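Long-range contact in NAD(P)H-FMN oxidoreductase (Bacillus subtilis, PDB 5LVA), which binds flavin mononucleotide and probably uses it to pass electrons on from NAD(P)H, as flavin reductases and quinone-reducing relatives do: residues Phe62-Tyr67 with Val103-Gly108. Residues are numbered along the deposited sequence; the frame is centred on the assembly and turned at random.
With FMN (flavin mononucleotide), chain C.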
loop_
_atom_site.group_PDB
_atom_site.type_symbol
_atom_site.label_atom_id
_atom_site.label_comp_id
_atom_site.label_asym_id
_atom_site.label_seq_id
_atom_site.Cartn_x
_atom_site.Cartn_y
_atom_site.Cartn_z
ATOM N N PHE A 62 -1.267 -1.252 -1.667
ATOM C CA PHE A 62 -1.344 0.055 -1.034
ATOM C C PHE A 62 0.038 0.457 -0.545
ATOM O O PHE A 62 0.586 -0.167 0.360
ATOM C CB PHE A 62 -2.350 0.041 0.114
ATOM C CG PHE A 62 -3.746 -0.318 -0.310
ATOM C CD1 PHE A 62 -4.143 -1.643 -0.402
ATOM C CD2 PHE A 62 -4.658 0.668 -0.630
ATOM C CE1 PHE A 62 -5.430 -1.973 -0.799
ATOM C CE2 PHE A 62 -5.941 0.350 -1.034
ATOM C CZ PHE A 62 -6.329 -0.974 -1.110
ATOM N N GLN A 63 0.614 1.480 -1.173
ATOM C CA GLN A 63 1.953 1.936 -0.840
ATOM C C GLN A 63 1.894 3.276 -0.141
ATOM O O GLN A 63 1.317 4.216 -0.660
ATOM C CB GLN A 63 2.818 2.031 -2.090
ATOM C CG GLN A 63 4.259 2.398 -1.808
ATOM C CD GLN A 63 5.098 2.578 -3.061
ATOM O OE1 GLN A 63 4.829 1.996 -4.104
ATOM N NE2 GLN A 63 6.136 3.381 -2.950
ATOM N N PHE A 64 2.492 3.367 1.039
ATOM C CA PHE A 64 2.454 4.604 1.797
ATOM C C PHE A 64 3.544 4.636 2.836
ATOM O O PHE A 64 4.110 3.610 3.156
ATOM C CB PHE A 64 1.081 4.791 2.459
ATOM C CG PHE A 64 0.628 3.628 3.320
ATOM C CD1 PHE A 64 -0.101 2.587 2.774
ATOM C CD2 PHE A 64 0.900 3.604 4.681
ATOM C CE1 PHE A 64 -0.525 1.554 3.555
ATOM C CE2 PHE A 64 0.478 2.572 5.462
ATOM C CZ PHE A 64 -0.233 1.541 4.904
ATOM N N PRO A 65 3.882 5.828 3.335
ATOM C CA PRO A 65 4.757 5.864 4.501
ATOM C C PRO A 65 3.948 5.630 5.764
ATOM O O PRO A 65 2.782 6.012 5.813
ATOM C CB PRO A 65 5.326 7.279 4.470
ATOM C CG PRO A 65 4.258 8.075 3.840
ATOM C CD PRO A 65 3.670 7.177 2.779
ATOM N N LEU A 66 4.561 5.008 6.762
ATOM C CA LEU A 66 3.936 4.842 8.054
ATOM C C LEU A 66 3.883 6.167 8.779
ATOM O O LEU A 66 4.911 6.703 9.183
ATOM C CB LEU A 66 4.698 3.825 8.902
ATOM C CG LEU A 66 3.963 3.231 10.096
ATOM C CD1 LEU A 66 2.843 2.354 9.592
ATOM C CD2 LEU A 66 4.917 2.452 10.955
ATOM N N TYR A 67 2.669 6.676 8.937
ATOM C CA TYR A 67 2.411 7.894 9.675
ATOM C C TYR A 67 1.594 7.558 10.899
ATOM O O TYR A 67 0.485 7.062 10.760
ATOM C CB TYR A 67 1.640 8.906 8.829
ATOM C CG TYR A 67 2.418 9.611 7.754
ATOM C CD1 TYR A 67 3.800 9.477 7.642
ATOM C CD2 TYR A 67 1.771 10.433 6.861
ATOM C CE1 TYR A 67 4.497 10.140 6.660
ATOM C CE2 TYR A 67 2.457 11.093 5.884
ATOM C CZ TYR A 67 3.816 10.955 5.776
ATOM O OH TYR A 67 4.468 11.650 4.763
ATOM N N VAL A 103 0.198 -4.632 1.378
ATOM C CA VAL A 103 0.615 -3.333 1.861
ATOM C C VAL A 103 2.106 -3.196 1.660
ATOM O O VAL A 103 2.844 -4.112 1.945
ATOM C CB VAL A 103 0.256 -3.143 3.368
ATOM C CG1 VAL A 103 0.919 -1.888 3.942
ATOM C CG2 VAL A 103 -1.234 -3.083 3.543
ATOM N N ALA A 104 2.546 -2.051 1.162
ATOM C CA ALA A 104 3.973 -1.750 1.097
ATOM C C ALA A 104 4.216 -0.481 1.882
ATOM O O ALA A 104 3.779 0.579 1.488
ATOM C CB ALA A 104 4.445 -1.604 -0.343
ATOM N N VAL A 105 4.908 -0.587 3.000
ATOM C CA VAL A 105 4.964 0.524 3.926
ATOM C C VAL A 105 6.397 0.778 4.362
ATOM O O VAL A 105 7.186 -0.138 4.551
ATOM C CB VAL A 105 4.044 0.264 5.153
ATOM C CG1 VAL A 105 4.455 -1.001 5.893
ATOM C CG2 VAL A 105 4.034 1.443 6.094
ATOM N N SER A 106 6.745 2.045 4.465
ATOM C CA SER A 106 8.062 2.418 4.914
ATOM C C SER A 106 7.959 3.035 6.306
ATOM O O SER A 106 7.010 3.751 6.602
ATOM C CB SER A 106 8.700 3.387 3.924
ATOM O OG SER A 106 7.900 4.540 3.787
ATOM N N ALA A 107 8.927 2.756 7.167
ATOM C CA ALA A 107 8.859 3.286 8.520
ATOM C C ALA A 107 10.180 3.900 8.928
ATOM O O ALA A 107 11.233 3.381 8.596
ATOM C CB ALA A 107 8.456 2.195 9.497
ATOM N N GLY A 108 10.112 5.012 9.650
ATOM C CA GLY A 108 11.303 5.702 10.100
ATOM C C GLY A 108 12.127 4.935 11.114
ATOM O O GLY A 108 13.354 4.934 11.058
HETATM N N1 FMN C . 7.954 6.300 11.311
HETATM C C2 FMN C . 7.688 5.205 12.110
HETATM O O2 FMN C . 8.487 4.277 12.177
HETATM N N3 FMN C . 6.524 5.130 12.833
HETATM C C4 FMN C . 5.612 6.146 12.784
HETATM O O4 FMN C . 4.585 6.033 13.441
HETATM C C4A FMN C . 5.874 7.263 11.983
HETATM N N5 FMN C . 4.975 8.296 11.911
HETATM C C5A FMN C . 5.222 9.395 11.125
HETATM C C6 FMN C . 4.289 10.419 11.074
HETATM C C7 FMN C . 4.493 11.532 10.286
HETATM C C7M FMN C . 3.457 12.622 10.257
HETATM C C8 FMN C . 5.670 11.618 9.540
HETATM C C8M FMN C . 5.939 12.806 8.666
HETATM C C9 FMN C . 6.605 10.591 9.596
HETATM C C9A FMN C . 6.385 9.470 10.377
HETATM N N10 FMN C . 7.311 8.437 10.446
HETATM C C10 FMN C . 7.048 7.335 11.245
HETATM C "C1'" FMN C . 8.562 8.478 9.613
HETATM C "C2'" FMN C . 8.096 7.941 8.236
HETATM O "O2'" FMN C . 7.568 6.623 8.344
HETATM C "C3'" FMN C . 9.105 8.060 7.082
HETATM O "O3'" FMN C . 9.285 9.441 6.892
HETATM C "C4'" FMN C . 8.563 7.397 5.800
HETATM O "O4'" FMN C . 8.253 6.069 6.089
HETATM C "C5'" FMN C . 9.439 7.301 4.558
HETATM O "O5'" FMN C . 9.498 8.549 3.920
HETATM P P FMN C . 9.402 8.878 2.346
HETATM O O1P FMN C . 8.509 10.064 2.335
HETATM O O2P FMN C . 10.775 9.170 1.845
HETATM O O3P FMN C . 8.779 7.858 1.461
#
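L66 and S106 join across two neighbouring strands, and both hold FMN as well: L66 N donates to S106 O (2.8 Å), L66 O accepts a bond from the ribityl O2', and S106 OG pairs with O4' at 2.8 Å. This is the C-terminal end of the strands of the parallel sheet in a flavodoxin-like fold, and strands 59-65 and 100-106 are joined through helix 73-82 as a beta-alpha-beta unit. Further back, A104 works in both directions, its N bonding to F62 O and its O taking F64 N (3.1 Å), while S106 N to F64 O is weak. On the face toward that helix, F64 is turned with CG between its backbone N and carbonyl carbon (chi1 54°), which brings the ring obliquely against the valines: CZ is 3.7 Å from V103 CG1, and CE2 rests near V105 CG2. The other face carries Q63, whose extended chain carries its amide away, OE1 hydrogen-bonded to Y166 and NE2 to N18. L66 continues the apolar row, with CB against V105 CG2 and CD2 3.8 Å from A107 CB. Y67 belongs to the flavin side: its ring packs on the methyl-bearing end, CD1 3.4 Å from FMN C8. An alanine at Y67 would probably open a gap beside that end of the isoalloxazine and let it shift. At the pyrimidine end of the flavin, G108 N donates to FMN N1 at 3.0 Å.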